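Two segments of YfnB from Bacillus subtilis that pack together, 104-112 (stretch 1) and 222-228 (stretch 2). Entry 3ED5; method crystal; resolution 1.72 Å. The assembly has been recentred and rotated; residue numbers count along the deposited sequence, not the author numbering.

Stretch 1, residues 104-112: LIDGAFDLI
Stretch 2, residues 222-228: KLEELYH

Stretch 1 runs as loop through a type II turn from Ile105 to Ala108, closed by Ala108 N to Ile105 O at 2.9 Å. Gly107 occupies the N-cap position with phi/psi 77/-1, a positive phi that favours glycine, and a helix follows from Ala108. Stretch 2 leaves an extended Lys222 (-126/146), takes helical phi/psi from Leu223 and is helical by Leu226. In register, Leu111 CA lies 6.6 Å from Glu224 CA.

The contact buries 331 Å² in total and is chiefly apolar; no direct hydrogen bond crosses it. Leu111 and Leu223 contribute most, both pointing toward the opposing stretch. Leu223 (chi1 m, chi2 t) brings CD1 to 3.8 Å from Ile105 CG2; the CB methyl of Ala108, at the start of the helix, is in van der Waals contact with Leu223 CD1 at 3.6 Å. Leu111 (chi1 t, chi2 p) uses its two methyls differently: CD2 meets Leu226 CD1 at 3.7 Å and Leu223 CB at 3.9 Å, while CD1 packs on Tyr227.

That last contact is a CH-pi interaction, with Leu111 CD1 4.1 Å from the centroid of the Tyr227 ring and 25° off its normal, hence over a face. Tyr227 (chi1 m, chi2 -62°) starts sideways, but its end comes nearer, placing OH 3.4 Å from Leu111 CA.

Polar linkage is through water. One water donates to Asp106 O (2.8 Å) and accepts from Leu223 N (2.9 Å); a second accepts from Glu224 N (2.9 Å) and donates weakly to Asp106 O (3.4 Å). A single turn carbonyl thus connects with two successive amides.

Within stretch 2, Lys222 N donates to Glu225 OE2 at 2.9 Å (153°), and Lys222 NZ forms a salt bridge with Glu224 OE2 at 3.2 Å, its hydrogen bond weak. These charged side chains lie outside the apolar contact.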

# COMPACT_ATOMS: atom_id res chain seq x y z
N LEU A 104 -9.72 -8.95 -0.11
CA LEU A 104 -8.39 -9.49 -0.45
C LEU A 104 -8.14 -9.42 -1.95
O LEU A 104 -9.06 -9.53 -2.76
CB LEU A 104 -8.30 -10.97 -0.02
CG LEU A 104 -8.21 -11.22 1.49
CD1 LEU A 104 -8.62 -12.65 1.86
CD2 LEU A 104 -6.82 -10.91 2.01
N ILE A 105 -6.87 -9.23 -2.31
CA ILE A 105 -6.42 -9.52 -3.67
C ILE A 105 -6.58 -11.01 -3.94
O ILE A 105 -6.37 -11.83 -3.03
CB ILE A 105 -4.95 -9.08 -3.86
CG1 ILE A 105 -4.83 -7.54 -3.70
CG2 ILE A 105 -4.40 -9.57 -5.21
CD1 ILE A 105 -5.44 -6.74 -4.91
N ASP A 106 -6.93 -11.36 -5.19
CA ASP A 106 -7.08 -12.75 -5.61
C ASP A 106 -5.89 -13.61 -5.21
O ASP A 106 -4.74 -13.27 -5.52
CB ASP A 106 -7.28 -12.83 -7.13
CG ASP A 106 -8.67 -12.40 -7.56
OD1 ASP A 106 -9.59 -12.33 -6.70
OD2 ASP A 106 -8.86 -12.12 -8.77
N GLY A 107 -6.18 -14.69 -4.47
CA GLY A 107 -5.13 -15.63 -4.03
C GLY A 107 -4.26 -15.18 -2.87
O GLY A 107 -3.37 -15.95 -2.46
N ALA A 108 -4.48 -13.96 -2.33
CA ALA A 108 -3.58 -13.43 -1.28
C ALA A 108 -3.55 -14.29 -0.02
O ALA A 108 -2.46 -14.53 0.53
CB ALA A 108 -3.91 -11.95 -0.93
N PHE A 109 -4.70 -14.76 0.44
CA PHE A 109 -4.70 -15.52 1.71
C PHE A 109 -3.91 -16.83 1.55
O PHE A 109 -3.05 -17.15 2.39
CB PHE A 109 -6.11 -15.79 2.24
CG PHE A 109 -6.13 -16.40 3.59
CD1 PHE A 109 -6.25 -15.59 4.72
CD2 PHE A 109 -6.01 -17.79 3.76
CE1 PHE A 109 -6.26 -16.13 6.00
CE2 PHE A 109 -6.00 -18.34 5.04
CZ PHE A 109 -6.15 -17.50 6.16
N ASP A 110 -4.20 -17.57 0.49
CA ASP A 110 -3.51 -18.85 0.28
C ASP A 110 -2.00 -18.64 0.06
O ASP A 110 -1.16 -19.41 0.60
CB ASP A 110 -4.12 -19.62 -0.89
CG ASP A 110 -5.54 -20.10 -0.59
OD1 ASP A 110 -5.96 -20.14 0.60
OD2 ASP A 110 -6.25 -20.44 -1.57
N LEU A 111 -1.66 -17.59 -0.70
CA LEU A 111 -0.25 -17.25 -0.95
C LEU A 111 0.47 -16.96 0.36
O LEU A 111 1.48 -17.60 0.69
CB LEU A 111 -0.09 -16.07 -1.91
CG LEU A 111 1.39 -15.65 -2.01
CD1 LEU A 111 2.07 -16.58 -3.06
CD2 LEU A 111 1.63 -14.21 -2.28
N ILE A 112 -0.04 -16.00 1.12
CA ILE A 112 0.60 -15.63 2.39
C ILE A 112 0.72 -16.83 3.36
O ILE A 112 1.76 -17.04 3.99
CB ILE A 112 -0.13 -14.43 3.02
CG1 ILE A 112 0.07 -13.17 2.14
CG2 ILE A 112 0.28 -14.18 4.48
CD1 ILE A 112 1.58 -12.78 1.91
N LYS A 222 -0.32 -11.75 -11.15
CA LYS A 222 -1.06 -12.42 -10.09
C LYS A 222 -0.09 -12.85 -9.02
O LYS A 222 1.04 -13.22 -9.33
CB LYS A 222 -1.79 -13.65 -10.61
CG LYS A 222 -2.88 -13.34 -11.64
CD LYS A 222 -3.74 -14.56 -11.96
CE LYS A 222 -2.96 -15.70 -12.60
NZ LYS A 222 -3.88 -16.67 -13.30
N LEU A 223 -0.55 -12.81 -7.78
CA LEU A 223 0.30 -13.21 -6.66
C LEU A 223 0.87 -14.63 -6.79
O LEU A 223 1.98 -14.87 -6.33
CB LEU A 223 -0.45 -13.06 -5.34
CG LEU A 223 -0.70 -11.60 -4.92
CD1 LEU A 223 -1.62 -11.60 -3.66
CD2 LEU A 223 0.57 -10.83 -4.59
N GLU A 224 0.11 -15.54 -7.39
CA GLU A 224 0.57 -16.94 -7.51
C GLU A 224 1.83 -17.07 -8.37
O GLU A 224 2.56 -18.06 -8.27
CB GLU A 224 -0.54 -17.85 -8.04
CG GLU A 224 -1.02 -17.49 -9.45
CD GLU A 224 -2.16 -18.39 -9.97
OE1 GLU A 224 -2.93 -18.95 -9.15
OE2 GLU A 224 -2.30 -18.53 -11.20
N GLU A 225 2.13 -16.05 -9.19
CA GLU A 225 3.38 -16.06 -9.96
C GLU A 225 4.62 -16.01 -9.04
O GLU A 225 5.73 -16.28 -9.49
CB GLU A 225 3.43 -14.90 -10.95
CG GLU A 225 2.35 -14.99 -12.04
CD GLU A 225 2.36 -13.74 -12.90
OE1 GLU A 225 3.44 -13.36 -13.36
OE2 GLU A 225 1.31 -13.12 -13.09
N LEU A 226 4.43 -15.67 -7.76
CA LEU A 226 5.54 -15.67 -6.81
C LEU A 226 6.11 -17.04 -6.51
O LEU A 226 7.29 -17.13 -6.16
CB LEU A 226 5.17 -14.99 -5.50
CG LEU A 226 5.22 -13.47 -5.54
CD1 LEU A 226 4.55 -12.95 -4.26
CD2 LEU A 226 6.66 -12.90 -5.68
N TYR A 227 5.31 -18.10 -6.65
CA TYR A 227 5.82 -19.47 -6.39
C TYR A 227 7.04 -19.74 -7.26
O TYR A 227 8.09 -20.22 -6.77
CB TYR A 227 4.75 -20.53 -6.58
CG TYR A 227 3.65 -20.42 -5.56
CD1 TYR A 227 3.94 -20.57 -4.20
CD2 TYR A 227 2.33 -20.17 -5.94
CE1 TYR A 227 2.94 -20.45 -3.22
CE2 TYR A 227 1.31 -20.05 -4.97
CZ TYR A 227 1.63 -20.21 -3.61
OH TYR A 227 0.67 -20.09 -2.64
N HIS A 228 6.93 -19.45 -8.55
CA HIS A 228 8.06 -19.68 -9.44
C HIS A 228 9.23 -18.74 -9.18
O HIS A 228 10.36 -19.18 -9.23
CB HIS A 228 7.62 -19.62 -10.92
CG HIS A 228 6.89 -20.85 -11.35
ND1 HIS A 228 6.10 -20.88 -12.48
CD2 HIS A 228 6.79 -22.07 -10.78
CE1 HIS A 228 5.59 -22.09 -12.62
NE2 HIS A 228 5.99 -22.83 -11.60
O HOH W 1 -3.31 -12.00 -7.57
O HOH W 2 -2.81 -15.26 -7.52